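Local coordinates for protein putative Phosphate (Eubacterium rectale, PDB 3DAO) that is probably a phosphatase of the haloacid dehalogenase-like hydrolase family, removing phosphate from a substrate not yet identified, at residues A[43-48]-A[74-79]; A[110-115]-A[157-162]. All blocks are in the same frame, centred on the assembly; numbering follows the deposited sequence.

Contact 1. Residues A[43-48]-A[74-79]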
ATOM      1  N   GLU A  43      -8.131   7.159  21.021  1.00 20.65           N
ATOM      2  CA  GLU A  43      -9.309   7.950  20.709  1.00 20.30           C
ATOM      3  C   GLU A  43      -9.676   7.692  19.251  1.00 19.71           C
ATOM      4  O   GLU A  43     -10.842   7.756  18.876  1.00 17.10           O
ATOM      5  CB  GLU A  43      -9.153   9.444  21.017  1.00 22.30           C
ATOM      6  CG  GLU A  43     -10.488  10.130  21.067  1.00 26.80           C
ATOM      7  CD  GLU A  43     -10.400  11.606  21.382  1.00 30.68           C
ATOM      8  OE1 GLU A  43      -9.295  12.097  21.699  1.00 34.15           O
ATOM      9  OE2 GLU A  43     -11.455  12.271  21.313  1.00 35.86           O
ATOM     10  N   TYR A  44      -8.674   7.337  18.441  1.00 19.01           N
ATOM     11  CA  TYR A  44      -8.954   7.011  17.025  1.00 17.76           C
ATOM     12  C   TYR A  44      -9.853   5.785  16.984  1.00 18.37           C
ATOM     13  O   TYR A  44     -10.787   5.689  16.199  1.00 17.53           O
ATOM     14  CB  TYR A  44      -7.672   6.734  16.197  1.00 18.85           C
ATOM     15  CG  TYR A  44      -7.082   7.965  15.535  1.00 15.41           C
ATOM     16  CD1 TYR A  44      -7.676   8.496  14.431  1.00 18.89           C
ATOM     17  CD2 TYR A  44      -5.921   8.558  15.999  1.00 20.18           C
ATOM     18  CE1 TYR A  44      -7.159   9.605  13.801  1.00 18.55           C
ATOM     19  CE2 TYR A  44      -5.401   9.687  15.385  1.00 18.85           C
ATOM     20  CZ  TYR A  44      -6.029  10.195  14.266  1.00 16.23           C
ATOM     21  OH  TYR A  44      -5.555  11.338  13.593  1.00 20.29           O
HETATM   22  N   MSE A  45      -9.567   4.839  17.857  1.00 18.83           N
HETATM   23  CA  MSE A  45     -10.299   3.569  17.814  1.00 17.40           C
HETATM   24  C   MSE A  45     -11.727   3.815  18.241  1.00 16.09           C
HETATM   25  O   MSE A  45     -12.647   3.273  17.680  1.00 16.95           O
HETATM   26  CB  MSE A  45      -9.674   2.498  18.714  1.00 18.92           C
HETATM   27  CG  MSE A  45      -8.215   2.187  18.500  1.00 19.06           C
HETATM   28 SE   MSE A  45      -7.830   1.518  16.722  1.00 21.41          SE
HETATM   29  CE  MSE A  45      -7.064   3.149  15.961  1.00 22.48           C
ATOM     30  N   SER A  46     -11.908   4.672  19.246  1.00 16.66           N
ATOM     31  CA  SER A  46     -13.260   4.948  19.767  1.00 15.18           C
ATOM     32  C   SER A  46     -14.126   5.671  18.768  1.00 15.77           C
ATOM     33  O   SER A  46     -15.283   5.343  18.531  1.00 15.81           O
ATOM     34  CB  SER A  46     -13.166   5.752  21.073  1.00 17.79           C
ATOM     35  OG  SER A  46     -14.469   6.135  21.510  1.00 21.89           O
ATOM     36  N   VAL A  47     -13.525   6.679  18.140  1.00 17.45           N
ATOM     37  CA  VAL A  47     -14.255   7.493  17.165  1.00 16.39           C
ATOM     38  C   VAL A  47     -14.621   6.664  15.931  1.00 16.85           C
ATOM     39  O   VAL A  47     -15.759   6.669  15.479  1.00 16.49           O
ATOM     40  CB  VAL A  47     -13.449   8.781  16.813  1.00 17.76           C
ATOM     41  CG1 VAL A  47     -14.057   9.499  15.636  1.00 17.92           C
ATOM     42  CG2 VAL A  47     -13.353   9.712  18.053  1.00 17.81           C
ATOM     43  N   ILE A  48     -13.665   5.892  15.426  1.00 17.11           N
ATOM     44  CA  ILE A  48     -13.918   5.062  14.238  1.00 16.42           C
ATOM     45  C   ILE A  48     -15.016   4.034  14.536  1.00 15.96           C
ATOM     46  O   ILE A  48     -15.922   3.797  13.740  1.00 14.80           O
ATOM     47  CB  ILE A  48     -12.592   4.394  13.726  1.00 16.22           C
ATOM     48  CG1 ILE A  48     -11.642   5.463  13.170  1.00 17.99           C
ATOM     49  CG2 ILE A  48     -12.885   3.306  12.741  1.00 15.07           C
ATOM     50  CD1 ILE A  48     -10.213   4.963  12.929  1.00 18.03           C
ATOM     51  N   ALA A  74      -5.691  -3.050  16.205  1.00 16.94           N
ATOM     52  CA  ALA A  74      -6.036  -4.232  17.000  1.00 17.58           C
ATOM     53  C   ALA A  74      -7.365  -4.149  17.776  1.00 17.96           C
ATOM     54  O   ALA A  74      -8.147  -5.091  17.726  1.00 18.51           O
ATOM     55  CB  ALA A  74      -4.895  -4.594  17.975  1.00 17.92           C
ATOM     56  N   PRO A  75      -7.623  -3.030  18.461  1.00 18.17           N
ATOM     57  CA  PRO A  75      -8.852  -2.987  19.319  1.00 16.98           C
ATOM     58  C   PRO A  75     -10.163  -3.091  18.575  1.00 18.35           C
ATOM     59  O   PRO A  75     -11.168  -3.541  19.150  1.00 18.86           O
ATOM     60  CB  PRO A  75      -8.719  -1.643  20.050  1.00 15.88           C
ATOM     61  CG  PRO A  75      -7.254  -1.326  20.053  1.00 18.46           C
ATOM     62  CD  PRO A  75      -6.743  -1.883  18.716  1.00 18.00           C
ATOM     63  N   ILE A  76     -10.177  -2.653  17.302  1.00 17.07           N
ATOM     64  CA  ILE A  76     -11.377  -2.712  16.471  1.00 16.55           C
ATOM     65  C   ILE A  76     -11.145  -3.408  15.142  1.00 15.97           C
ATOM     66  O   ILE A  76     -11.911  -3.225  14.201  1.00 15.65           O
ATOM     67  CB  ILE A  76     -11.996  -1.306  16.193  1.00 17.83           C
ATOM     68  CG1 ILE A  76     -10.983  -0.393  15.484  1.00 19.83           C
ATOM     69  CG2 ILE A  76     -12.468  -0.677  17.513  1.00 23.24           C
ATOM     70  CD1 ILE A  76     -11.523   0.924  14.989  1.00 20.74           C
ATOM     71  N   LYS A  77     -10.151  -4.280  15.117  1.00 17.77           N
ATOM     72  CA  LYS A  77      -9.713  -4.928  13.855  1.00 17.46           C
ATOM     73  C   LYS A  77     -10.779  -5.708  13.111  1.00 19.00           C
ATOM     74  O   LYS A  77     -10.778  -5.799  11.889  1.00 19.71           O
ATOM     75  CB  LYS A  77      -8.457  -5.758  14.097  1.00 18.40           C
ATOM     76  CG  LYS A  77      -8.685  -7.029  14.802  1.00 18.05           C
ATOM     77  CD  LYS A  77      -7.415  -7.794  15.054  1.00 23.42           C
ATOM     78  CE  LYS A  77      -7.730  -9.247  15.434  1.00 27.06           C
ATOM     79  NZ  LYS A  77      -8.685  -9.384  16.602  1.00 31.31           N
ATOM     80  N   HIS A  78     -11.724  -6.242  13.862  1.00 17.00           N
ATOM     81  CA  HIS A  78     -12.827  -7.037  13.316  1.00 18.05           C
ATOM     82  C   HIS A  78     -13.858  -6.244  12.520  1.00 20.22           C
ATOM     83  O   HIS A  78     -14.637  -6.816  11.773  1.00 21.53           O
ATOM     84  CB  HIS A  78     -13.569  -7.729  14.487  1.00 18.39           C
ATOM     85  CG  HIS A  78     -14.148  -6.756  15.462  1.00 17.74           C
ATOM     86  ND1 HIS A  78     -13.369  -6.082  16.381  1.00 17.01           N
ATOM     87  CD2 HIS A  78     -15.409  -6.279  15.614  1.00 21.22           C
ATOM     88  CE1 HIS A  78     -14.133  -5.260  17.080  1.00 19.10           C
ATOM     89  NE2 HIS A  78     -15.371  -5.348  16.627  1.00 16.33           N
ATOM     90  N   LYS A  79     -13.851  -4.932  12.675  1.00 18.96           N
ATOM     91  CA  LYS A  79     -14.907  -4.099  12.113  1.00 20.77           C
ATOM     92  C   LYS A  79     -14.491  -3.323  10.876  1.00 18.04           C
ATOM     93  O   LYS A  79     -15.256  -2.532  10.363  1.00 18.57           O
ATOM     94  CB  LYS A  79     -15.332  -3.009  13.117  1.00 22.78           C
ATOM     95  CG  LYS A  79     -15.807  -3.433  14.434  1.00 32.19           C
ATOM     96  CD  LYS A  79     -16.510  -2.289  15.099  1.00 31.54           C
ATOM     97  CE  LYS A  79     -18.004  -2.258  14.809  1.00 32.14           C
ATOM     98  NZ  LYS A  79     -18.675  -1.693  16.033  1.00 30.49           N
TER
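M45 and I48, one helical turn apart on helix 42-53, close on I76 and P75 in the loop that follows helix 66-72. Everything that meets across this interface is apolar side chain or backbone carbonyl. M45, a selenomethionine, and I76 share the contact almost equally. The chain of M45 bends at chi2 (-61°) and again at chi3, which curls it over the loop. CG of M45 packs against CG of P75 at 4.0 Å, on the solvent-facing margin, while SE of M45 reaches CG1 of I76 at 3.9 Å, with CD of P75 only slightly farther away. I76 answers with its longer branch. CG1 sits between the backbone N and the carbonyl carbon (chi1 59°), and the extended second torsion then drives CD1 into the helix, where it meets CG2 of I48 at 3.5 Å. These two isoleucine side chains run at about a right angle to each other.

The pairing fits the fold. Strands 23-26, 57-61 and 81-84 are parallel neighbours in the large sheet of the Rossmann-like HAD core, and helices 42-53 and 66-72 belong to the two successive beta-alpha-beta connections between them. The loop thus docks on the helix of the preceding connection just before the chain enters strand 81-84.

Backbone plays a part too. The carbonyl oxygen of M45 lies 3.7 Å from CD1 of I76, a van der Waals contact alone. On the loop side, N of K79 donates to O of I76 at 3.0 Å, closing a turn from I76 to K79.

Charge joins the same two elements farther along helix 42-53: NZ of K79 forms salt bridges with both D49 and D53, and D49 also touches the side chain of I76.

Contact 2. Residues A[110-115]-A[157-162]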
HETATM    1  N   MSE A 110      10.786 -11.111 -15.250  1.00 14.76           N
HETATM    2  CA  MSE A 110      11.542 -10.055 -14.544  1.00 13.05           C
HETATM    3  C   MSE A 110      12.742 -10.661 -13.826  1.00 13.25           C
HETATM    4  O   MSE A 110      13.843 -10.120 -13.888  1.00 16.07           O
HETATM    5  CB  MSE A 110      10.669  -9.295 -13.569  1.00 13.66           C
HETATM    6  CG  MSE A 110       9.680  -8.419 -14.272  1.00 13.02           C
HETATM    7 SE   MSE A 110       8.410  -7.705 -13.009  1.00 14.73          SE
HETATM    8  CE  MSE A 110       7.544  -6.360 -14.165  1.00 19.49           C
ATOM      9  N   CYS A 111      12.507 -11.762 -13.130  1.00 13.36           N
ATOM     10  CA  CYS A 111      13.576 -12.470 -12.402  1.00 13.68           C
ATOM     11  C   CYS A 111      14.716 -12.804 -13.363  1.00 14.03           C
ATOM     12  O   CYS A 111      15.891 -12.549 -13.108  1.00 12.98           O
ATOM     13  CB  CYS A 111      13.081 -13.793 -11.825  1.00 15.04           C
ATOM     14  SG  CYS A 111      12.028 -13.747 -10.332  1.00 21.33           S
ATOM     15  N   ARG A 112      14.356 -13.444 -14.477  1.00 14.40           N
ATOM     16  CA  ARG A 112      15.387 -13.877 -15.461  1.00 14.40           C
ATOM     17  C   ARG A 112      16.163 -12.738 -16.018  1.00 14.52           C
ATOM     18  O   ARG A 112      17.402 -12.810 -16.149  1.00 16.69           O
ATOM     19  CB  ARG A 112      14.761 -14.696 -16.594  1.00 13.04           C
ATOM     20  CG  ARG A 112      14.202 -15.961 -16.069  1.00 16.20           C
ATOM     21  CD  ARG A 112      13.509 -16.782 -17.134  1.00 24.99           C
ATOM     22  NE  ARG A 112      12.960 -17.991 -16.536  1.00 26.00           N
ATOM     23  CZ  ARG A 112      11.657 -18.240 -16.476  1.00 27.24           C
ATOM     24  NH1 ARG A 112      10.792 -17.463 -17.102  1.00 28.01           N
ATOM     25  NH2 ARG A 112      11.242 -19.322 -15.891  1.00 26.55           N
HETATM   26  N   MSE A 113      15.461 -11.638 -16.259  1.00 15.36           N
HETATM   27  CA  MSE A 113      16.105 -10.453 -16.814  1.00 13.93           C
HETATM   28  C   MSE A 113      17.060  -9.806 -15.813  1.00 14.17           C
HETATM   29  O   MSE A 113      18.174  -9.405 -16.173  1.00 13.19           O
HETATM   30  CB  MSE A 113      15.102  -9.433 -17.332  1.00 13.65           C
HETATM   31  CG  MSE A 113      15.764  -8.134 -17.761  1.00 16.93           C
HETATM   32 SE   MSE A 113      14.531  -6.879 -18.589  1.00 16.97          SE
HETATM   33  CE  MSE A 113      14.101  -7.823 -20.255  1.00 19.80           C
ATOM     34  N   VAL A 114      16.637  -9.710 -14.551  1.00 13.74           N
ATOM     35  CA  VAL A 114      17.506  -9.069 -13.561  1.00 12.44           C
ATOM     36  C   VAL A 114      18.752  -9.932 -13.359  1.00 14.33           C
ATOM     37  O   VAL A 114      19.876  -9.451 -13.357  1.00 15.21           O
ATOM     38  CB  VAL A 114      16.771  -8.776 -12.254  1.00 13.57           C
ATOM     39  CG1 VAL A 114      17.767  -8.177 -11.194  1.00 15.24           C
ATOM     40  CG2 VAL A 114      15.598  -7.810 -12.527  1.00 13.88           C
ATOM     41  N   ARG A 115      18.522 -11.230 -13.311  1.00 16.47           N
ATOM     42  CA  ARG A 115      19.588 -12.198 -13.085  1.00 16.84           C
ATOM     43  C   ARG A 115      20.629 -12.141 -14.187  1.00 17.20           C
ATOM     44  O   ARG A 115      21.832 -12.068 -13.935  1.00 17.19           O
ATOM     45  CB  ARG A 115      18.980 -13.596 -13.013  1.00 16.97           C
ATOM     46  CG  ARG A 115      19.949 -14.709 -12.746  1.00 20.13           C
ATOM     47  CD  ARG A 115      19.270 -16.062 -13.018  1.00 21.38           C
ATOM     48  NE  ARG A 115      18.905 -16.113 -14.437  1.00 21.29           N
ATOM     49  CZ  ARG A 115      18.009 -16.919 -14.997  1.00 22.90           C
ATOM     50  NH1 ARG A 115      17.338 -17.758 -14.272  1.00 20.99           N
ATOM     51  NH2 ARG A 115      17.745 -16.823 -16.302  1.00 21.51           N
ATOM     52  N   ASP A 157      15.792 -20.645  -5.849  1.00 20.62           N
ATOM     53  CA  ASP A 157      15.455 -20.066  -7.166  1.00 20.91           C
ATOM     54  C   ASP A 157      13.991 -19.687  -7.248  1.00 20.69           C
ATOM     55  O   ASP A 157      13.111 -20.525  -7.287  1.00 19.95           O
ATOM     56  CB  ASP A 157      15.841 -21.109  -8.248  1.00 21.58           C
ATOM     57  CG  ASP A 157      15.660 -20.629  -9.666  1.00 25.46           C
ATOM     58  OD1 ASP A 157      14.982 -19.623  -9.952  1.00 21.84           O
ATOM     59  OD2 ASP A 157      16.212 -21.321 -10.551  1.00 26.48           O
ATOM     60  N   ILE A 158      13.756 -18.380  -7.274  1.00 19.44           N
ATOM     61  CA  ILE A 158      12.392 -17.849  -7.302  1.00 19.29           C
ATOM     62  C   ILE A 158      11.632 -18.325  -8.548  1.00 21.04           C
ATOM     63  O   ILE A 158      10.422 -18.511  -8.503  1.00 21.17           O
ATOM     64  CB  ILE A 158      12.392 -16.297  -7.176  1.00 17.68           C
ATOM     65  CG1 ILE A 158      12.852 -15.902  -5.763  1.00 18.06           C
ATOM     66  CG2 ILE A 158      11.054 -15.736  -7.374  1.00 20.05           C
ATOM     67  CD1 ILE A 158      13.072 -14.379  -5.597  1.00 20.69           C
ATOM     68  N   THR A 159      12.354 -18.571  -9.639  1.00 20.49           N
ATOM     69  CA  THR A 159      11.687 -18.947 -10.901  1.00 22.88           C
ATOM     70  C   THR A 159      11.213 -20.385 -10.842  1.00 24.90           C
ATOM     71  O   THR A 159      10.511 -20.839 -11.734  1.00 24.35           O
ATOM     72  CB  THR A 159      12.566 -18.773 -12.166  1.00 22.28           C
ATOM     73  OG1 THR A 159      13.642 -19.727 -12.162  1.00 22.75           O
ATOM     74  CG2 THR A 159      13.120 -17.357 -12.279  1.00 19.50           C
ATOM     75  N   ARG A 160      11.556 -21.077  -9.770  1.00 25.54           N
ATOM     76  CA  ARG A 160      11.158 -22.473  -9.606  0.50 27.57           C
ATOM     77  C   ARG A 160       9.975 -22.582  -8.649  1.00 28.62           C
ATOM     78  O   ARG A 160       9.465 -23.655  -8.397  1.00 28.54           O
ATOM     79  CB  ARG A 160      12.357 -23.361  -9.227  0.50 28.00           C
ATOM     80  CG  ARG A 160      13.382 -23.443 -10.381  0.50 31.30           C
ATOM     81  CD  ARG A 160      14.413 -24.542 -10.224  0.50 37.54           C
ATOM     82  NE  ARG A 160      15.146 -24.790 -11.471  0.50 37.20           N
ATOM     83  CZ  ARG A 160      16.431 -24.517 -11.680  0.50 39.81           C
ATOM     84  NH1 ARG A 160      17.179 -23.988 -10.710  0.50 38.79           N
ATOM     85  NH2 ARG A 160      16.975 -24.794 -12.864  0.50 37.03           N
ATOM     86  N   LEU A 161       9.500 -21.438  -8.174  1.00 27.82           N
ATOM     87  CA  LEU A 161       8.335 -21.435  -7.298  1.00 27.05           C
ATOM     88  C   LEU A 161       7.062 -21.580  -8.115  1.00 28.19           C
ATOM     89  O   LEU A 161       6.951 -21.156  -9.262  1.00 28.08           O
ATOM     90  CB  LEU A 161       8.232 -20.168  -6.466  1.00 27.43           C
ATOM     91  CG  LEU A 161       9.400 -19.886  -5.545  1.00 30.20           C
ATOM     92  CD1 LEU A 161       9.247 -18.503  -4.942  1.00 26.48           C
ATOM     93  CD2 LEU A 161       9.465 -20.966  -4.463  1.00 31.56           C
ATOM     94  N   ASP A 162       6.096 -22.211  -7.485  1.00 29.47           N
ATOM     95  CA  ASP A 162       4.803 -22.432  -8.098  1.00 31.38           C
ATOM     96  C   ASP A 162       3.786 -21.748  -7.228  1.00 30.85           C
ATOM     97  O   ASP A 162       3.349 -22.296  -6.230  1.00 31.91           O
ATOM     98  CB  ASP A 162       4.505 -23.928  -8.152  1.00 33.58           C
ATOM     99  CG  ASP A 162       3.194 -24.228  -8.816  1.00 39.91           C
ATOM    100  OD1 ASP A 162       2.782 -23.443  -9.698  1.00 46.97           O
ATOM    101  OD2 ASP A 162       2.592 -25.264  -8.470  1.00 52.27           O
TER
HETATM  102  O   HOH W   1      14.702 -19.389 -14.943  1.00 24.30           O
HETATM  103  O   HOH W   2      12.877 -21.836 -14.126  1.00 46.67           O
HETATM  104  O   HOH W   3      16.978 -18.139 -11.421  1.00 25.13           O
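C111 and T159 bring the backbones closest, their CA atoms 6.9 Å apart, where helix 104-117 passes the short 3-10 segment 158-160. A chi1 of 68° sets OG1 of T159 between its backbone N and carbonyl carbon and turns CG2 to the helix, where it presses on CB of C111 at 3.6 Å. Deeper in, SG of C111 rests on CG2 of I158 at 3.7 Å. R112 stretches out from the helix until NH2 comes within 4.0 Å of CB of T159, approaching obliquely.

One water molecule accepts from NE of R112 (2.7 Å) and NH1 of R115 and donates to OG1 of T159; another links NH1 of R115 to OD1 of D157. That carboxylate oxygen also accepts hydrogen bonds from OG1 of T159 (2.6 Å) on its syn side and N of T159 (2.8 Å) on its anti side, each about 30° out of plane on one face; the two probably hold the threonine's rotation.

The bond from the backbone N of T159 to the side-chain OD1 of D157 makes an Asx turn, here leading a 3-10 turn that packs against a helix of the alpha/beta domain probably serving as the HAD cap.

Both segments of contact 1 precede those of contact 2 in the chain, and the molecule's centre lies between the two contacts, whose own centres are about 41 Å apart and nearest atoms about 28 Å apart. They share no helix, strand or sheet. Residues 43-48 and 74-79 belong to the eight-stranded core, whose strand 23-26 leads into a sequence matching the HAD-type DxDx(T/V) pattern. Residues 110-115 and 157-162 belong to the six-stranded domain, inserted between core strands 96-99 and 230-234 and consistent with a C2-type cap. Each contact therefore ties helix to loop within its own domain, and neither spans the junction where, as in relatives, the active site would be expected.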